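Local coordinates for protein DNA-entry nuclease (Competence-specific nuclease) (Streptococcus agalactiae ILRI112, PDB 4QGO) that probably cleaves DNA without sequence specificity, as a virulence-factor nuclease of the beta-beta-alpha (His-Me finger) class, at residues 70-80 with 116-127. The protein carries 1 engineered substitution. Sequence-based numbering, arbitrary orientation.
Sequences LDRTIRQYQNR and YALAGNFKGWDA. With SO4 (sulfate ion), chain E.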
loop_
_atom_site.group_PDB
_atom_site.type_symbol
_atom_site.label_atom_id
_atom_site.label_comp_id
_atom_site.label_asym_id
_atom_site.label_seq_id
_atom_site.Cartn_x
_atom_site.Cartn_y
_atom_site.Cartn_z
ATOM N N LEU A 70 0.220 -12.925 9.104
ATOM C CA LEU A 70 1.293 -13.477 8.299
ATOM C C LEU A 70 2.247 -14.307 9.133
ATOM O O LEU A 70 2.627 -13.920 10.232
ATOM C CB LEU A 70 2.077 -12.348 7.621
ATOM C CG LEU A 70 1.298 -11.373 6.729
ATOM C CD1 LEU A 70 2.191 -10.210 6.282
ATOM C CD2 LEU A 70 0.705 -12.084 5.518
ATOM N N ASP A 71 2.637 -15.453 8.588
ATOM C CA ASP A 71 3.702 -16.253 9.172
ATOM C C ASP A 71 4.284 -17.154 8.084
ATOM O O ASP A 71 3.881 -17.074 6.912
ATOM C CB ASP A 71 3.231 -17.040 10.417
ATOM C CG ASP A 71 2.157 -18.077 10.108
ATOM O OD1 ASP A 71 2.145 -18.656 9.000
ATOM O OD2 ASP A 71 1.318 -18.333 10.997
ATOM N N ARG A 72 5.226 -18.006 8.461
ATOM C CA ARG A 72 5.925 -18.810 7.465
ATOM C C ARG A 72 5.054 -19.828 6.751
ATOM O O ARG A 72 5.463 -20.356 5.717
ATOM C CB ARG A 72 7.148 -19.489 8.079
ATOM C CG ARG A 72 8.316 -18.538 8.239
ATOM C CD ARG A 72 9.588 -19.266 8.585
ATOM N NE ARG A 72 10.457 -19.427 7.426
ATOM C CZ ARG A 72 11.784 -19.458 7.492
ATOM N NH1 ARG A 72 12.397 -19.335 8.664
ATOM N NH2 ARG A 72 12.498 -19.607 6.386
ATOM N N THR A 73 3.866 -20.113 7.284
ATOM C CA THR A 73 2.979 -21.073 6.625
ATOM C C THR A 73 2.342 -20.549 5.338
ATOM O O THR A 73 1.874 -21.341 4.520
ATOM C CB THR A 73 1.858 -21.616 7.553
ATOM O OG1 THR A 73 0.888 -20.587 7.809
ATOM C CG2 THR A 73 2.435 -22.138 8.871
ATOM N N ILE A 74 2.303 -19.229 5.151
ATOM C CA ILE A 74 1.734 -18.674 3.922
ATOM C C ILE A 74 2.721 -17.828 3.119
ATOM O O ILE A 74 2.400 -17.352 2.032
ATOM C CB ILE A 74 0.415 -17.899 4.165
ATOM C CG1 ILE A 74 0.638 -16.663 5.041
ATOM C CG2 ILE A 74 -0.626 -18.819 4.785
ATOM C CD1 ILE A 74 -0.592 -15.761 5.112
ATOM N N ARG A 75 3.928 -17.669 3.656
ATOM C CA ARG A 75 5.029 -17.023 2.971
ATOM C C ARG A 75 5.349 -17.753 1.670
ATOM O O ARG A 75 5.387 -18.988 1.632
ATOM C CB ARG A 75 6.246 -17.028 3.900
ATOM C CG ARG A 75 7.505 -16.410 3.329
ATOM C CD ARG A 75 7.532 -14.885 3.396
ATOM N NE ARG A 75 8.900 -14.437 3.139
ATOM C CZ ARG A 75 9.423 -14.240 1.933
ATOM N NH1 ARG A 75 8.688 -14.391 0.836
ATOM N NH2 ARG A 75 10.699 -13.879 1.829
ATOM N N GLN A 76 5.564 -16.989 0.606
ATOM C CA GLN A 76 5.852 -17.555 -0.705
ATOM C C GLN A 76 7.224 -17.106 -1.194
ATOM O O GLN A 76 7.414 -15.945 -1.573
ATOM C CB GLN A 76 4.752 -17.157 -1.691
ATOM C CG GLN A 76 4.996 -17.559 -3.142
ATOM C CD GLN A 76 5.066 -19.060 -3.362
ATOM O OE1 GLN A 76 6.026 -19.717 -2.963
ATOM N NE2 GLN A 76 4.049 -19.606 -4.020
ATOM N N TYR A 77 8.179 -18.037 -1.186
ATOM C CA TYR A 77 9.552 -17.753 -1.602
ATOM C C TYR A 77 9.726 -17.975 -3.094
ATOM O O TYR A 77 10.659 -17.441 -3.697
ATOM C CB TYR A 77 10.536 -18.641 -0.827
ATOM C CG TYR A 77 10.563 -18.370 0.658
ATOM C CD1 TYR A 77 11.139 -17.209 1.153
ATOM C CD2 TYR A 77 10.022 -19.278 1.556
ATOM C CE1 TYR A 77 11.174 -16.953 2.523
ATOM C CE2 TYR A 77 10.047 -19.036 2.916
ATOM C CZ TYR A 77 10.626 -17.872 3.391
ATOM O OH TYR A 77 10.642 -17.631 4.750
ATOM N N GLN A 78 8.816 -18.742 -3.691
ATOM C CA GLN A 78 8.975 -19.144 -5.088
ATOM C C GLN A 78 8.345 -18.141 -6.026
ATOM O O GLN A 78 7.567 -17.280 -5.611
ATOM C CB GLN A 78 8.357 -20.519 -5.334
ATOM C CG GLN A 78 8.829 -21.588 -4.383
ATOM C CD GLN A 78 8.507 -22.977 -4.887
ATOM O OE1 GLN A 78 7.520 -23.587 -4.475
ATOM N NE2 GLN A 78 9.339 -23.483 -5.792
ATOM N N ASN A 79 8.697 -18.244 -7.297
ATOM C CA ASN A 79 8.020 -17.482 -8.321
ATOM C C ASN A 79 6.693 -18.134 -8.666
ATOM O O ASN A 79 6.498 -19.333 -8.425
ATOM C CB ASN A 79 8.889 -17.411 -9.568
ATOM C CG ASN A 79 10.101 -16.540 -9.371
ATOM O OD1 ASN A 79 10.085 -15.604 -8.565
ATOM N ND2 ASN A 79 11.163 -16.835 -10.104
ATOM N N ARG A 80 5.780 -17.345 -9.223
ATOM C CA ARG A 80 4.547 -17.894 -9.782
ATOM C C ARG A 80 4.880 -18.943 -10.837
ATOM O O ARG A 80 5.813 -18.767 -11.619
ATOM C CB ARG A 80 3.693 -16.793 -10.410
ATOM C CG ARG A 80 3.086 -15.828 -9.408
ATOM C CD ARG A 80 1.989 -14.988 -10.048
ATOM N NE ARG A 80 1.421 -14.008 -9.123
ATOM C CZ ARG A 80 1.960 -12.818 -8.876
ATOM N NH1 ARG A 80 3.094 -12.471 -9.471
ATOM N NH2 ARG A 80 1.375 -11.980 -8.030
ATOM N N TYR A 116 2.535 -10.671 -3.027
ATOM C CA TYR A 116 2.630 -12.072 -3.383
ATOM C C TYR A 116 3.589 -12.815 -2.462
ATOM O O TYR A 116 3.282 -13.905 -1.984
ATOM C CB TYR A 116 3.090 -12.208 -4.845
ATOM C CG TYR A 116 3.216 -13.646 -5.300
ATOM C CD1 TYR A 116 2.089 -14.393 -5.602
ATOM C CD2 TYR A 116 4.462 -14.259 -5.402
ATOM C CE1 TYR A 116 2.189 -15.709 -6.005
ATOM C CE2 TYR A 116 4.567 -15.573 -5.818
ATOM C CZ TYR A 116 3.426 -16.291 -6.107
ATOM O OH TYR A 116 3.512 -17.606 -6.513
ATOM N N ALA A 117 4.756 -12.232 -2.208
ATOM C CA ALA A 117 5.750 -12.917 -1.386
ATOM C C ALA A 117 5.259 -13.143 0.044
ATOM O O ALA A 117 5.696 -14.068 0.719
ATOM C CB ALA A 117 7.060 -12.145 -1.380
ATOM N N LEU A 118 4.349 -12.294 0.509
ATOM C CA LEU A 118 3.900 -12.380 1.895
ATOM C C LEU A 118 2.801 -13.412 2.113
ATOM O O LEU A 118 2.741 -14.040 3.169
ATOM C CB LEU A 118 3.447 -11.009 2.415
ATOM C CG LEU A 118 4.520 -9.929 2.415
ATOM C CD1 LEU A 118 3.922 -8.599 2.871
ATOM C CD2 LEU A 118 5.688 -10.327 3.311
ATOM N N ALA A 119 1.947 -13.611 1.111
ATOM C CA ALA A 119 0.760 -14.420 1.336
ATOM C C ALA A 119 0.429 -15.362 0.190
ATOM O O ALA A 119 -0.639 -15.986 0.182
ATOM C CB ALA A 119 -0.388 -13.520 1.609
ATOM N N GLY A 120 1.352 -15.474 -0.760
ATOM C CA GLY A 120 1.126 -16.279 -1.948
ATOM C C GLY A 120 0.913 -17.768 -1.722
ATOM O O GLY A 120 0.480 -18.472 -2.632
ATOM N N ASN A 121 1.210 -18.254 -0.519
ATOM C CA ASN A 121 0.996 -19.665 -0.208
ATOM C C ASN A 121 -0.278 -19.909 0.614
ATOM O O ASN A 121 -0.494 -21.014 1.117
ATOM C CB ASN A 121 2.223 -20.245 0.506
ATOM C CG ASN A 121 2.351 -21.744 0.323
ATOM O OD1 ASN A 121 1.959 -22.288 -0.709
ATOM N ND2 ASN A 121 2.901 -22.419 1.329
ATOM N N PHE A 122 -1.121 -18.883 0.741
ATOM C CA PHE A 122 -2.371 -19.008 1.484
ATOM C C PHE A 122 -3.374 -19.738 0.605
ATOM O O PHE A 122 -3.699 -19.282 -0.490
ATOM C CB PHE A 122 -2.908 -17.627 1.892
ATOM C CG PHE A 122 -4.241 -17.672 2.611
ATOM C CD1 PHE A 122 -4.441 -18.533 3.676
ATOM C CD2 PHE A 122 -5.285 -16.841 2.221
ATOM C CE1 PHE A 122 -5.662 -18.577 4.337
ATOM C CE2 PHE A 122 -6.509 -16.877 2.882
ATOM C CZ PHE A 122 -6.697 -17.742 3.936
ATOM N N LYS A 123 -3.851 -20.876 1.096
ATOM C CA LYS A 123 -4.730 -21.759 0.338
ATOM C C LYS A 123 -6.017 -21.080 -0.117
ATOM O O LYS A 123 -6.742 -20.501 0.694
ATOM C CB LYS A 123 -5.064 -22.999 1.175
ATOM C CG LYS A 123 -5.976 -23.993 0.478
ATOM C CD LYS A 123 -5.383 -24.442 -0.845
ATOM N N GLY A 124 -6.274 -21.139 -1.421
ATOM C CA GLY A 124 -7.529 -20.667 -1.985
ATOM C C GLY A 124 -7.534 -19.210 -2.416
ATOM O O GLY A 124 -8.474 -18.738 -3.053
ATOM N N TRP A 125 -6.481 -18.487 -2.063
ATOM C CA TRP A 125 -6.431 -17.055 -2.334
ATOM C C TRP A 125 -5.907 -16.722 -3.722
ATOM O O TRP A 125 -4.931 -17.313 -4.196
ATOM C CB TRP A 125 -5.570 -16.374 -1.271
ATOM C CG TRP A 125 -5.497 -14.884 -1.375
ATOM C CD1 TRP A 125 -6.535 -14.003 -1.275
ATOM C CD2 TRP A 125 -4.315 -14.099 -1.557
ATOM N NE1 TRP A 125 -6.071 -12.713 -1.406
ATOM C CE2 TRP A 125 -4.711 -12.745 -1.572
ATOM C CE3 TRP A 125 -2.960 -14.410 -1.700
ATOM C CZ2 TRP A 125 -3.799 -11.700 -1.737
ATOM C CZ3 TRP A 125 -2.055 -13.376 -1.858
ATOM C CH2 TRP A 125 -2.482 -12.032 -1.886
ATOM N N ASP A 126 -6.550 -15.757 -4.372
ATOM C CA ASP A 126 -6.087 -15.296 -5.668
ATOM C C ASP A 126 -4.857 -14.406 -5.466
ATOM O O ASP A 126 -4.965 -13.225 -5.129
ATOM C CB ASP A 126 -7.222 -14.572 -6.403
ATOM C CG ASP A 126 -6.814 -14.066 -7.770
ATOM O OD1 ASP A 126 -5.658 -14.295 -8.182
ATOM O OD2 ASP A 126 -7.662 -13.434 -8.433
ATOM N N ALA A 127 -3.678 -14.994 -5.664
ATOM C CA ALA A 127 -2.420 -14.291 -5.455
ATOM C C ALA A 127 -1.903 -13.672 -6.751
ATOM O O ALA A 127 -0.763 -13.211 -6.813
ATOM C CB ALA A 127 -1.376 -15.242 -4.866
HETATM S S SO4 E . 1.059 -19.649 -8.441
HETATM O O1 SO4 E . 1.019 -18.749 -9.590
HETATM O O2 SO4 E . 1.129 -18.864 -7.209
HETATM O O3 SO4 E . -0.146 -20.474 -8.423
HETATM O O4 SO4 E . 2.233 -20.512 -8.548
HETATM O O HOH W 1 4.087 -14.478 5.499
HETATM O O HOH W 2 4.729 -21.129 3.136
#
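Ile74 and Asn121 bring the backbones to 4.3 Å between their CA atoms, and two main-chain bonds join segments 70-80 and 116-127 here: Asn121 N donates to Ile74 O at 3.0 Å, and Gln76 N to Ala117 O at 2.9 Å, nearly straight at 171°. Ala117 O takes a second bond, from Arg75 NH1, and the two donors come from opposite faces of its carbonyl plane. The bend of the Arg75 chain at chi2 (80°) brings NH1 back to this oxygen, which sits at the guanidinium edge; its NE forms a salt bridge with Asp165 on helix 153-165, while Tyr77 CE1 lies over one guanidinium face. In this beta-beta-alpha nuclease the loop leaving strand 66-70 of the large antiparallel sheet is thus fastened to the short helix 116-119 and the type I turn from Ala119 to Phe122. Tyr116, its CG anti to the backbone N (chi1 180°), stands between two side chains of the loop. Arg80 runs past it in the opposite direction, Arg80 CG over one face at 3.4 Å from Tyr116 CZ and the guanidinium farther along in a cation-pi contact, Arg80 CZ lying 4.1 Å from the centroid of the Tyr116 ring. Beyond the ring Arg80 NH2 gives an in-plane bond to Ala127 O (2.8 Å), which fixes the rotation of the guanidinium; NE adds a weak one. Gln76 crosses the ring obliquely, CG 3.4 Å from Tyr116 CE2, and its OE1 accepts from Gln78 N. The phenol OH donates to a sulfate ion, probably from the crystallisation liquor, which Arg81 N also binds. At the other end Ile74 CG2 rests on Phe122 CB, CD1 meets Ala119 CB, and Leu70 CD1 packs on Leu118 CB while its CD2 approaches Leu118 O. One water bridges Asp71 O and Leu118 O; another joins Arg72 O and Arg75 O.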